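Putative membrane protein (Corynebacterium diphtheriae NCTC 13129, PDB 3C8I) is of unknown function; this piece, its DUF3239-family domain, folds around an antiparallel sheet and assembles as four chains. Local coordinates at residues V17-A22 with V31-N36; A22-R27 with D63-G68; L49-I54 with N126-V131; G68-A73 with R108-I113; A75-R80 with Q90-P95. All coordinates share one frame; numbering follows the deposited sequence.

How the contacts relate
From the N terminus, contact 1 closes the beta hairpin of strands 16-24 and 29-36, the middle pair of a six-stranded antiparallel sheet. Contact 2 starts from Ala-22, shared with contact 1, and crosses it in the chain order, tying the end of strand 16-24 to the loop at 63-68. Contact 3 in turn crosses contact 2: it joins strand 47-54 to the late helix 128-132 and closes a large loop. Inside that loop lies contact 4, which sets helix 103-112 on strand 70-80 and shares Gly-68 with contact 2. Contact 5 is nested deeper still, within contact 4, and closes the hairpin of strands 70-80 and 88-95.

Contact 1 of 5, residues V17-A22 with V31-N36; sequences VPAMIA and VMALVN
Met-20 and Met-32 face each other as an antiparallel hydrogen-bonded pair, and their backbones supply two of the three hydrogen bonds between residues 17-22 and 31-36. Met-32 N donates to Met-20 O at 2.9 Å, and Met-20 N answers to Met-32 O with a more bent bond, 139° at the hydrogen. In the third, Leu-34 N reaches Pro-18 O at 3.1 Å. Proline has no amide hydrogen, and Pro-18 serves here purely as an acceptor. Each of the three carbonyl oxygens also receives a CA-H, the shortest of these contacts being Ala-19 CA to Met-32 O at 3.1 Å.

Strands 16-24 and 29-36 thus make a beta hairpin at the heart of the six-stranded antiparallel sheet, their short segments running 155° apart.

The apolar contacts divide between the two faces. On the face of Ala-19, Ile-21, Val-31 and Ala-33, Val-31 CG1 stands anti to its backbone N (chi1 -177°) and meets Ala-19 CB at 3.4 Å, tighter than usual for two methyl carbons. Small methyls suit the non-hydrogen-bonded pair of Ala-19 and Ala-33, because their CA atoms are only 4.0 Å apart and Val-31 already presses on Ala-19 as Pro-93 of strand 88-95 does on Ala-33. On the methionine face the Pro-18 ring and the Leu-34 side chain cross obliquely, Pro-18 CG lying 3.9 Å from Leu-34 CB. The long, unbranched methionines reach out from the sheet to helix 115-124, Met-20 touching Ser-122 and Met-32 touching Leu-121.

Contact 2 of 5, residues A22-R27 with D63-G68; sequences AEVNPR and DTRKVG
Arg-65 reaches across from the loop to hold the backbone of Asn-25, and this is the close-packed part of the contact. Its chain is extended from CG to NE, a length that carries the guanidinium past Val-24. There NH2 donates to Asn-25 O at 2.8 Å, a nearly straight bond (163° at the hydrogen) with the oxygen in the guanidinium plane. NH1 adds a weak bond to the same oxygen, so one carbonyl is gripped by both terminal nitrogens. Val-24 CG1 lies over a face of the guanidinium, 3.1 Å from Arg-65 NH1: the edge of the cation takes the polar partner and the face takes the methyl. Arg-65 is also the centre of an inverse gamma turn.

A water marks the solvent side of the guanidinium, 2.9 Å from Arg-65 NH2, and gives a weak bond to Arg-27 O. The other end of the contact is looser. Val-67 comes no nearer than 3.9 Å, CG1 to Ala-22 O, and Val-24 CG2 and Val-67 CG2 stand 4.5 Å apart on the surface. Glu-23 and Asn-25 both point away from residues 63-68; Asn-25 ND2 bonds to Glu-23 OE2 at 2.8 Å, and that carboxylate also has salt bridges to Arg-132 and to Arg-27 of the second subunit.

Gly-68 closes the loop with a positive phi of 103°, a conformation that suits glycine. Ala-22 and Glu-23 both face Val-30 in a classic beta bulge at the end of strand 16-24, where Leu-128 of helix 128-132 packs on them and Gly-68 leads into strand 70-80.

Contact 3 of 5, residues L49-I54 with N126-V131; sequences LATRNI and NKLDQV
Val-131 sets one methyl against each of two strand residues, Leu-49 and Thr-51. Its CG2 lies 3.8 Å from Leu-49 CB, the two side chains crossing at about a right angle. Its CG1, anti to the backbone N (chi1 -179°), meets Thr-51 tip to tip and also comes 3.7 Å from the carbonyl oxygen Leu-49 O. A branched valine suits this place, since its two methyls can touch both residues at once. Thr-51 CG2 in turn touches both Leu-128 CD1 and Val-131 CG1, each at 3.8 Å, with OG1 beside the latter. At the margin, Leu-49 CD1 approaches Lys-127 CB, whose chain then leads away from the strand.

The next shell fixes both partners. Lys-127 is the N-cap of the helix, and its carbonyl oxygen accepts from Val-131 N at 3.0 Å, which holds Val-131 on the first turn. Thr-51 and Leu-49 are pinned by backbone bonds to Asp-137 and Leu-139 on one side, while Ala-50 is bonded to Ala-33 on the other. Leu-128 packs further on Val-30 and Ala-22, and Leu-139 covers Val-131.

The arrangement is that of a short amphipathic helix laid on one face of an antiparallel sheet, the same face from which Met-32 reaches toward helix 115-124.

Contact 4 of 5, residues G68-A73 with R108-I113; sequences GTRIPA and RAESTI
Arg-70 and Glu-110 meet from different starts: Arg-70 CG is anti to its carbonyl carbon (chi1 -62°), Glu-110 CG anti to its backbone N (chi1 176°). From there the Arg-70 chain is extended from CG to NE, and the Glu-110 chain is extended beyond CG. The setting is a helix packed across a strand of the sheet, with 70-73 and 108-112 running almost perpendicular, 89° apart. The charged ends form a salt bridge on the surface, in which Arg-70 NH1 donates to Glu-110 OE2 at 3.2 Å. That oxygen is met from above its carboxylate plane, and it also lies against Arg-70 CD, 3.2 Å away. Trp-118 joins in, through a cation-pi contact with Arg-70 and a bond from its NE1 to Glu-110 O.

Beneath the ion pair the contact is apolar and buried. Pro-72 turns its compact ring to the helix, and the small Ala-109 lets the two backbones come close, with Pro-72 CB 3.7 Å from Ala-109 CB. Ile-113, just past the helix, reaches the same ring with CD1, 4.4 Å from Pro-72 CB. On the flank toward the salt bridge, Pro-72 CG rests 3.9 Å from Glu-110 CB.

Contact 5 of 5, residues A75-R80 with Q90-P95; sequences AVTGQR and QISPMP
Gln-90 and Gln-79 lie side by side, pointing the same way. From Gln-90 CB, 4.2 Å from Gln-79 CB, the chain leaves with CG anti to the backbone N (chi1 -173°) and bends at chi2. NE2 at the tip comes 3.5 Å from Gln-79 CG and donates to a water at 2.6 Å. The same water accepts from Gln-79 NE2 and is bonded to Thr-77 OG1, so three polar side chains share it. OE1, the other branch, has a weak bond to Ser-104 of the fourth subunit; amides, with donor and acceptor on one tip, suit this double use.

Strands 70-80 and 88-95 form a beta hairpin at one edge of the chain's sheet. Val-76 N bonds to Ser-92 O and Ser-92 N to Thr-77 O, so that Val-76 and Thr-77 both face Ser-92, the pattern of a classic beta bulge. Further on, Gln-79 N donates to Gln-90 O at 2.9 Å. Glycine suits position 78, where Gln-90 O already crowds the start of any side chain.

On the face of Ile-91, Ala-75 CB touches Ile-91 CG2. Next along, Val-76 crosses Met-94 at about a right angle, and Trp-98 of the third subunit packs on Met-94.

Contact 1 of 5, residues V17-A22 with V31-N36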
# COMPACT_ATOMS: atom_id res chain seq x y z
N VAL B 17 1.60 4.67 22.08
CA VAL B 17 2.29 5.87 21.66
C VAL B 17 1.29 7.02 21.68
O VAL B 17 0.11 6.84 21.40
CB VAL B 17 2.97 5.70 20.26
CG1 VAL B 17 3.98 4.55 20.29
CG2 VAL B 17 1.95 5.47 19.13
N PRO B 18 1.76 8.23 22.00
CA PRO B 18 0.87 9.37 21.82
C PRO B 18 0.71 9.72 20.34
O PRO B 18 1.68 9.63 19.56
CB PRO B 18 1.58 10.49 22.55
CG PRO B 18 3.00 10.12 22.49
CD PRO B 18 3.08 8.64 22.51
N ALA B 19 -0.50 10.11 19.96
CA ALA B 19 -0.77 10.72 18.66
C ALA B 19 -1.68 11.94 18.85
O ALA B 19 -2.34 12.08 19.90
CB ALA B 19 -1.37 9.68 17.67
N MET B 20 -1.70 12.82 17.87
CA MET B 20 -2.41 14.08 17.96
C MET B 20 -2.81 14.54 16.57
O MET B 20 -2.05 14.36 15.60
CB MET B 20 -1.46 15.11 18.62
CG MET B 20 -2.09 16.47 19.01
SD MET B 20 -0.91 17.47 20.01
CE MET B 20 -0.65 16.38 21.36
N ILE B 21 -3.97 15.19 16.48
CA ILE B 21 -4.42 15.75 15.21
C ILE B 21 -3.55 16.95 14.87
O ILE B 21 -3.48 17.92 15.63
CB ILE B 21 -5.91 16.16 15.20
CG1 ILE B 21 -6.82 14.98 15.60
CG2 ILE B 21 -6.28 16.77 13.82
CD1 ILE B 21 -8.33 15.36 15.67
N ALA B 22 -2.88 16.85 13.72
CA ALA B 22 -1.91 17.87 13.26
C ALA B 22 -2.50 18.75 12.17
O ALA B 22 -2.03 19.88 11.94
CB ALA B 22 -0.62 17.17 12.77
N VAL B 31 -2.82 12.78 11.49
CA VAL B 31 -2.40 12.55 12.85
C VAL B 31 -0.88 12.40 12.84
O VAL B 31 -0.29 11.89 11.88
CB VAL B 31 -3.15 11.34 13.46
CG1 VAL B 31 -2.77 11.14 14.90
CG2 VAL B 31 -4.67 11.55 13.36
N MET B 32 -0.24 12.90 13.89
CA MET B 32 1.20 12.75 14.11
C MET B 32 1.37 11.94 15.38
O MET B 32 0.70 12.23 16.37
CB MET B 32 1.87 14.13 14.28
CG MET B 32 3.42 14.10 14.48
SD MET B 32 4.19 15.75 14.74
CE MET B 32 3.89 16.39 13.14
N ALA B 33 2.26 10.95 15.35
CA ALA B 33 2.58 10.15 16.54
C ALA B 33 4.05 10.26 16.89
O ALA B 33 4.88 10.45 16.01
CB ALA B 33 2.20 8.65 16.32
N LEU B 34 4.36 10.14 18.19
CA LEU B 34 5.73 10.06 18.68
C LEU B 34 6.12 8.59 18.85
O LEU B 34 5.56 7.88 19.69
CB LEU B 34 5.88 10.85 20.01
CG LEU B 34 7.30 10.93 20.61
CD1 LEU B 34 8.22 11.84 19.81
CD2 LEU B 34 7.29 11.36 22.08
N VAL B 35 7.06 8.13 18.04
CA VAL B 35 7.44 6.73 17.97
C VAL B 35 8.95 6.51 18.20
O VAL B 35 9.79 7.41 18.03
CB VAL B 35 7.01 6.08 16.61
CG1 VAL B 35 5.48 5.99 16.49
CG2 VAL B 35 7.62 6.79 15.41
N ASN B 36 9.28 5.30 18.62
CA ASN B 36 10.64 4.88 18.86
C ASN B 36 11.10 4.07 17.67
O ASN B 36 10.53 3.02 17.40
CB ASN B 36 10.68 4.02 20.13
CG ASN B 36 12.09 3.52 20.47
OD1 ASN B 36 13.08 3.87 19.85
ND2 ASN B 36 12.15 2.71 21.52

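Contact 2 of 5, residues A22-R27 with D63-G68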
# COMPACT_ATOMS: atom_id res chain seq x y z
N ALA B 22 -2.88 16.85 13.72
CA ALA B 22 -1.91 17.87 13.26
C ALA B 22 -2.50 18.75 12.17
O ALA B 22 -2.03 19.88 11.94
CB ALA B 22 -0.62 17.17 12.77
N GLU B 23 -3.53 18.26 11.49
CA GLU B 23 -4.18 18.99 10.42
C GLU B 23 -5.57 18.42 10.15
O GLU B 23 -5.78 17.20 10.22
CB GLU B 23 -3.31 18.95 9.16
CG GLU B 23 -4.04 19.43 7.90
CD GLU B 23 -3.21 19.30 6.66
OE1 GLU B 23 -2.32 20.15 6.48
OE2 GLU B 23 -3.46 18.35 5.87
N VAL B 24 -6.51 19.31 9.84
CA VAL B 24 -7.89 18.93 9.56
C VAL B 24 -8.34 19.49 8.22
O VAL B 24 -8.15 20.68 7.95
CB VAL B 24 -8.83 19.41 10.70
CG1 VAL B 24 -10.30 19.27 10.31
CG2 VAL B 24 -8.52 18.65 12.00
N ASN B 25 -8.91 18.63 7.39
CA ASN B 25 -9.32 18.96 6.01
C ASN B 25 -10.78 18.52 5.82
O ASN B 25 -11.33 17.84 6.68
CB ASN B 25 -8.39 18.24 5.02
CG ASN B 25 -6.90 18.52 5.28
OD1 ASN B 25 -6.45 19.65 5.15
ND2 ASN B 25 -6.14 17.49 5.66
N PRO B 26 -11.43 18.93 4.72
CA PRO B 26 -12.81 18.48 4.55
C PRO B 26 -13.02 16.96 4.55
O PRO B 26 -13.96 16.48 5.18
CB PRO B 26 -13.21 19.09 3.20
CG PRO B 26 -12.33 20.29 3.07
CD PRO B 26 -11.02 19.87 3.65
N ARG B 27 -12.16 16.21 3.89
CA ARG B 27 -12.37 14.77 3.76
C ARG B 27 -11.57 13.90 4.74
O ARG B 27 -11.85 12.71 4.86
CB ARG B 27 -12.05 14.32 2.33
CG ARG B 27 -12.91 15.01 1.28
CD ARG B 27 -13.36 14.04 0.19
NE ARG B 27 -14.26 14.72 -0.73
CZ ARG B 27 -13.87 15.62 -1.63
NH1 ARG B 27 -12.58 15.94 -1.75
NH2 ARG B 27 -14.78 16.19 -2.42
N ASP B 63 -16.52 19.18 17.36
CA ASP B 63 -15.79 20.07 18.28
C ASP B 63 -14.45 19.44 18.71
O ASP B 63 -13.54 20.16 19.13
CB ASP B 63 -16.65 20.40 19.52
CG ASP B 63 -16.84 21.90 19.73
OD1 ASP B 63 -16.14 22.75 19.11
OD2 ASP B 63 -17.73 22.24 20.54
N THR B 64 -14.34 18.11 18.63
CA THR B 64 -13.08 17.44 18.95
C THR B 64 -12.26 17.16 17.70
O THR B 64 -11.12 16.71 17.80
CB THR B 64 -13.29 16.12 19.73
OG1 THR B 64 -14.11 15.23 18.96
CG2 THR B 64 -13.92 16.38 21.08
N ARG B 65 -12.82 17.41 16.52
CA ARG B 65 -12.08 17.26 15.26
C ARG B 65 -11.27 18.53 15.00
O ARG B 65 -11.60 19.33 14.10
CB ARG B 65 -13.03 16.96 14.11
CG ARG B 65 -12.34 16.48 12.85
CD ARG B 65 -13.34 15.94 11.85
NE ARG B 65 -12.67 15.54 10.62
CZ ARG B 65 -12.44 16.33 9.57
NH1 ARG B 65 -12.85 17.59 9.55
NH2 ARG B 65 -11.80 15.84 8.53
N LYS B 66 -10.22 18.69 15.79
CA LYS B 66 -9.46 19.93 15.85
C LYS B 66 -8.00 19.63 15.97
O LYS B 66 -7.62 18.67 16.61
CB LYS B 66 -9.84 20.72 17.12
CG LYS B 66 -11.18 21.39 17.08
CD LYS B 66 -11.34 22.28 18.32
CE LYS B 66 -12.66 23.02 18.34
NZ LYS B 66 -13.12 23.26 19.76
N VAL B 67 -7.19 20.51 15.40
CA VAL B 67 -5.74 20.44 15.55
C VAL B 67 -5.40 20.48 17.03
O VAL B 67 -5.89 21.35 17.76
CB VAL B 67 -5.05 21.58 14.80
CG1 VAL B 67 -3.55 21.59 15.08
CG2 VAL B 67 -5.32 21.49 13.29
N GLY B 68 -4.62 19.50 17.49
CA GLY B 68 -4.22 19.40 18.90
C GLY B 68 -4.95 18.37 19.74
O GLY B 68 -4.50 18.04 20.84
O HOH W 1 -12.37 13.02 8.18

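Contact 3 of 5, residues L49-I54 with N126-V131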
# COMPACT_ATOMS: atom_id res chain seq x y z
N LEU B 49 8.89 11.30 14.67
CA LEU B 49 7.52 11.71 14.40
C LEU B 49 7.04 10.95 13.17
O LEU B 49 7.73 10.92 12.14
CB LEU B 49 7.46 13.21 14.14
CG LEU B 49 8.08 14.07 15.25
CD1 LEU B 49 8.26 15.51 14.79
CD2 LEU B 49 7.25 13.94 16.57
N ALA B 50 5.87 10.33 13.28
CA ALA B 50 5.29 9.58 12.16
C ALA B 50 3.91 10.15 11.89
O ALA B 50 3.12 10.29 12.81
CB ALA B 50 5.20 8.06 12.52
N THR B 51 3.59 10.45 10.65
CA THR B 51 2.28 10.95 10.33
C THR B 51 1.45 9.98 9.50
O THR B 51 1.97 9.10 8.81
CB THR B 51 2.32 12.33 9.61
OG1 THR B 51 3.07 12.22 8.39
CG2 THR B 51 2.87 13.45 10.53
N ARG B 52 0.14 10.16 9.58
CA ARG B 52 -0.79 9.33 8.85
C ARG B 52 -2.08 10.08 8.56
O ARG B 52 -2.66 10.70 9.44
CB ARG B 52 -1.14 8.09 9.67
CG ARG B 52 -2.08 7.14 8.99
CD ARG B 52 -2.33 5.89 9.85
NE ARG B 52 -3.22 4.95 9.17
CZ ARG B 52 -3.31 3.64 9.43
NH1 ARG B 52 -2.58 3.11 10.39
NH2 ARG B 52 -4.15 2.87 8.73
N ASN B 53 -2.52 9.96 7.32
CA ASN B 53 -3.79 10.51 6.89
C ASN B 53 -4.91 9.55 7.25
O ASN B 53 -4.87 8.37 6.90
CB ASN B 53 -3.75 10.81 5.41
CG ASN B 53 -3.07 12.14 5.11
OD1 ASN B 53 -3.73 13.13 4.77
ND2 ASN B 53 -1.74 12.18 5.24
N ILE B 54 -5.88 10.05 8.00
CA ILE B 54 -6.97 9.23 8.54
C ILE B 54 -8.33 9.84 8.22
O ILE B 54 -8.53 11.06 8.35
CB ILE B 54 -6.80 9.05 10.08
CG1 ILE B 54 -5.54 8.20 10.37
CG2 ILE B 54 -8.04 8.37 10.72
CD1 ILE B 54 -5.23 8.09 11.91
N ASN B 126 3.97 21.38 14.97
CA ASN B 126 4.31 22.35 13.93
C ASN B 126 5.34 21.86 12.92
O ASN B 126 5.48 22.46 11.85
CB ASN B 126 4.70 23.74 14.55
CG ASN B 126 5.86 23.67 15.56
OD1 ASN B 126 6.79 22.87 15.42
ND2 ASN B 126 5.83 24.56 16.56
N LYS B 127 6.01 20.74 13.20
CA LYS B 127 6.95 20.14 12.23
C LYS B 127 6.27 19.27 11.17
O LYS B 127 6.97 18.61 10.40
CB LYS B 127 8.06 19.33 12.93
CG LYS B 127 8.93 20.14 13.87
CD LYS B 127 10.26 19.45 14.18
CE LYS B 127 11.15 20.27 15.13
NZ LYS B 127 10.99 21.78 15.06
N LEU B 128 4.94 19.28 11.10
CA LEU B 128 4.19 18.50 10.12
C LEU B 128 4.76 18.54 8.71
O LEU B 128 4.87 17.53 8.03
CB LEU B 128 2.71 18.95 10.08
CG LEU B 128 1.74 18.29 9.08
CD1 LEU B 128 1.61 16.80 9.34
CD2 LEU B 128 0.34 18.97 9.14
N ASP B 129 5.11 19.73 8.23
CA ASP B 129 5.58 19.82 6.85
C ASP B 129 6.96 19.23 6.70
O ASP B 129 7.20 18.55 5.73
CB ASP B 129 5.46 21.26 6.34
CG ASP B 129 3.99 21.66 6.15
OD1 ASP B 129 3.30 20.99 5.34
OD2 ASP B 129 3.53 22.61 6.83
N GLN B 130 7.86 19.42 7.67
CA GLN B 130 9.13 18.69 7.69
C GLN B 130 8.92 17.17 7.62
O GLN B 130 9.55 16.49 6.81
CB GLN B 130 9.96 19.04 8.93
CG GLN B 130 10.52 20.46 8.96
CD GLN B 130 11.23 20.74 10.28
OE1 GLN B 130 12.08 19.95 10.73
NE2 GLN B 130 10.88 21.85 10.93
N VAL B 131 8.00 16.64 8.45
CA VAL B 131 7.74 15.18 8.45
C VAL B 131 7.23 14.73 7.10
O VAL B 131 7.68 13.72 6.55
CB VAL B 131 6.71 14.73 9.52
CG1 VAL B 131 6.54 13.19 9.44
CG2 VAL B 131 7.16 15.15 10.88

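Contact 4 of 5, residues G68-A73 with R108-I113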
# COMPACT_ATOMS: atom_id res chain seq x y z
N GLY B 68 -4.62 19.50 17.49
CA GLY B 68 -4.22 19.40 18.90
C GLY B 68 -4.95 18.37 19.74
O GLY B 68 -4.50 18.04 20.84
N THR B 69 -6.08 17.85 19.26
CA THR B 69 -6.80 16.79 19.97
C THR B 69 -5.92 15.58 20.17
O THR B 69 -5.33 15.07 19.22
CB THR B 69 -8.08 16.33 19.22
OG1 THR B 69 -9.05 17.38 19.20
CG2 THR B 69 -8.68 15.10 19.89
N ARG B 70 -5.86 15.10 21.41
CA ARG B 70 -5.07 13.92 21.73
C ARG B 70 -5.75 12.60 21.31
O ARG B 70 -6.95 12.42 21.50
CB ARG B 70 -4.81 13.86 23.22
CG ARG B 70 -4.02 15.01 23.80
CD ARG B 70 -3.90 14.77 25.32
NE ARG B 70 -2.79 15.52 25.92
CZ ARG B 70 -2.23 15.24 27.11
NH1 ARG B 70 -2.65 14.22 27.86
NH2 ARG B 70 -1.22 15.99 27.54
N ILE B 71 -4.94 11.71 20.74
CA ILE B 71 -5.38 10.41 20.21
C ILE B 71 -4.40 9.35 20.71
O ILE B 71 -3.33 9.20 20.16
CB ILE B 71 -5.36 10.35 18.65
CG1 ILE B 71 -6.21 11.45 18.00
CG2 ILE B 71 -5.83 8.96 18.15
CD1 ILE B 71 -7.68 11.40 18.35
N PRO B 72 -4.77 8.59 21.75
CA PRO B 72 -3.93 7.47 22.15
C PRO B 72 -3.83 6.43 21.02
O PRO B 72 -4.84 6.10 20.41
CB PRO B 72 -4.66 6.90 23.36
CG PRO B 72 -5.61 7.92 23.76
CD PRO B 72 -5.96 8.72 22.59
N ALA B 73 -2.64 5.92 20.76
CA ALA B 73 -2.36 5.11 19.58
C ALA B 73 -1.42 3.96 19.93
O ALA B 73 -0.88 3.89 21.05
CB ALA B 73 -1.76 6.01 18.45
N ARG B 108 -7.99 5.94 29.88
CA ARG B 108 -6.89 5.34 30.63
C ARG B 108 -5.60 5.36 29.83
O ARG B 108 -4.55 5.78 30.35
CB ARG B 108 -7.22 3.89 30.96
CG ARG B 108 -6.25 3.24 31.92
CD ARG B 108 -6.77 3.35 33.37
NE ARG B 108 -5.81 2.85 34.38
CZ ARG B 108 -5.10 3.61 35.21
NH1 ARG B 108 -5.20 4.94 35.21
NH2 ARG B 108 -4.27 3.03 36.08
N ALA B 109 -5.68 4.88 28.59
CA ALA B 109 -4.56 4.91 27.64
C ALA B 109 -3.89 6.27 27.61
O ALA B 109 -2.67 6.33 27.63
CB ALA B 109 -5.06 4.56 26.23
N GLU B 110 -4.68 7.34 27.56
CA GLU B 110 -4.14 8.69 27.45
C GLU B 110 -3.36 9.10 28.69
O GLU B 110 -2.29 9.69 28.58
CB GLU B 110 -5.24 9.72 27.15
CG GLU B 110 -4.71 11.16 27.12
CD GLU B 110 -5.77 12.20 26.83
OE1 GLU B 110 -6.62 11.96 25.93
OE2 GLU B 110 -5.73 13.28 27.49
N SER B 111 -3.90 8.81 29.88
CA SER B 111 -3.21 9.08 31.14
C SER B 111 -1.99 8.18 31.36
O SER B 111 -1.02 8.62 31.97
CB SER B 111 -4.19 8.99 32.33
OG SER B 111 -4.86 7.74 32.32
N THR B 112 -2.02 6.96 30.85
CA THR B 112 -0.88 6.03 30.94
C THR B 112 0.35 6.50 30.13
O THR B 112 1.50 6.27 30.52
CB THR B 112 -1.27 4.63 30.43
OG1 THR B 112 -2.26 4.05 31.30
CG2 THR B 112 -0.08 3.71 30.37
N ILE B 113 0.11 7.16 29.00
CA ILE B 113 1.23 7.67 28.19
C ILE B 113 1.88 8.83 28.95
O ILE B 113 1.19 9.77 29.36
CB ILE B 113 0.78 8.09 26.75
CG1 ILE B 113 0.36 6.85 25.95
CG2 ILE B 113 1.91 8.83 26.02
CD1 ILE B 113 -0.56 7.19 24.80

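Contact 5 of 5, residues A75-R80 with Q90-P95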
# COMPACT_ATOMS: atom_id res chain seq x y z
N ALA B 75 1.77 1.61 17.70
CA ALA B 75 2.53 1.40 16.48
C ALA B 75 2.23 -0.01 16.04
O ALA B 75 2.68 -1.00 16.68
CB ALA B 75 4.02 1.59 16.72
N VAL B 76 1.43 -0.13 14.99
CA VAL B 76 0.86 -1.42 14.62
C VAL B 76 1.82 -2.23 13.76
O VAL B 76 1.91 -3.45 13.94
CB VAL B 76 -0.57 -1.30 14.04
CG1 VAL B 76 -0.56 -0.73 12.65
CG2 VAL B 76 -1.29 -2.66 14.08
N THR B 77 2.58 -1.57 12.89
CA THR B 77 3.52 -2.26 12.02
C THR B 77 4.65 -1.32 11.76
O THR B 77 4.52 -0.10 11.99
CB THR B 77 2.91 -2.69 10.63
OG1 THR B 77 2.36 -1.54 9.96
CG2 THR B 77 1.81 -3.73 10.79
N GLY B 78 5.76 -1.88 11.28
CA GLY B 78 6.87 -1.10 10.79
C GLY B 78 7.72 -1.85 9.79
O GLY B 78 7.61 -3.07 9.68
N GLN B 79 8.58 -1.14 9.08
CA GLN B 79 9.48 -1.75 8.12
C GLN B 79 10.89 -1.38 8.47
O GLN B 79 11.18 -0.23 8.81
CB GLN B 79 9.15 -1.29 6.67
CG GLN B 79 7.66 -1.49 6.29
CD GLN B 79 7.15 -2.90 6.51
OE1 GLN B 79 7.87 -3.87 6.34
NE2 GLN B 79 5.88 -3.01 6.89
N ARG B 80 11.78 -2.37 8.37
CA ARG B 80 13.19 -2.20 8.73
C ARG B 80 13.96 -1.31 7.76
O ARG B 80 13.67 -1.26 6.57
CB ARG B 80 13.88 -3.57 8.86
CG ARG B 80 13.50 -4.27 10.16
CD ARG B 80 13.81 -5.78 10.15
NE ARG B 80 13.11 -6.45 11.26
CZ ARG B 80 13.63 -6.66 12.48
NH1 ARG B 80 14.87 -6.29 12.78
NH2 ARG B 80 12.89 -7.27 13.41
N GLN B 90 10.10 3.00 8.64
CA GLN B 90 8.69 3.32 8.44
C GLN B 90 7.92 2.72 9.59
O GLN B 90 8.21 1.59 9.98
CB GLN B 90 8.19 2.73 7.11
CG GLN B 90 6.74 3.15 6.71
CD GLN B 90 5.65 2.37 7.40
OE1 GLN B 90 4.53 2.89 7.57
NE2 GLN B 90 5.93 1.15 7.80
N ILE B 91 6.95 3.46 10.15
CA ILE B 91 6.10 2.97 11.24
C ILE B 91 4.66 3.47 11.03
O ILE B 91 4.47 4.67 10.82
CB ILE B 91 6.60 3.49 12.63
CG1 ILE B 91 8.00 2.93 12.95
CG2 ILE B 91 5.61 3.15 13.74
CD1 ILE B 91 8.63 3.50 14.23
N SER B 92 3.69 2.56 11.06
CA SER B 92 2.25 2.92 10.98
C SER B 92 1.61 3.01 12.36
O SER B 92 1.45 1.98 13.04
CB SER B 92 1.44 1.91 10.18
OG SER B 92 1.93 1.83 8.87
N PRO B 93 1.23 4.23 12.77
CA PRO B 93 0.46 4.37 14.00
C PRO B 93 -1.03 4.15 13.72
O PRO B 93 -1.50 4.48 12.63
CB PRO B 93 0.73 5.81 14.42
CG PRO B 93 0.97 6.56 13.13
CD PRO B 93 1.48 5.55 12.12
N MET B 94 -1.75 3.60 14.69
CA MET B 94 -3.21 3.51 14.62
C MET B 94 -3.83 4.00 15.93
O MET B 94 -3.29 3.74 17.00
CB MET B 94 -3.67 2.05 14.36
CG MET B 94 -3.30 1.03 15.42
SD MET B 94 -4.19 -0.60 15.28
CE MET B 94 -5.84 -0.17 15.82
N PRO B 95 -4.97 4.70 15.84
CA PRO B 95 -5.70 5.06 17.04
C PRO B 95 -6.28 3.85 17.75
O PRO B 95 -6.85 2.97 17.09
CB PRO B 95 -6.84 5.94 16.54
CG PRO B 95 -6.78 5.92 15.08
CD PRO B 95 -5.60 5.18 14.61
O HOH W 2 4.10 -0.64 7.91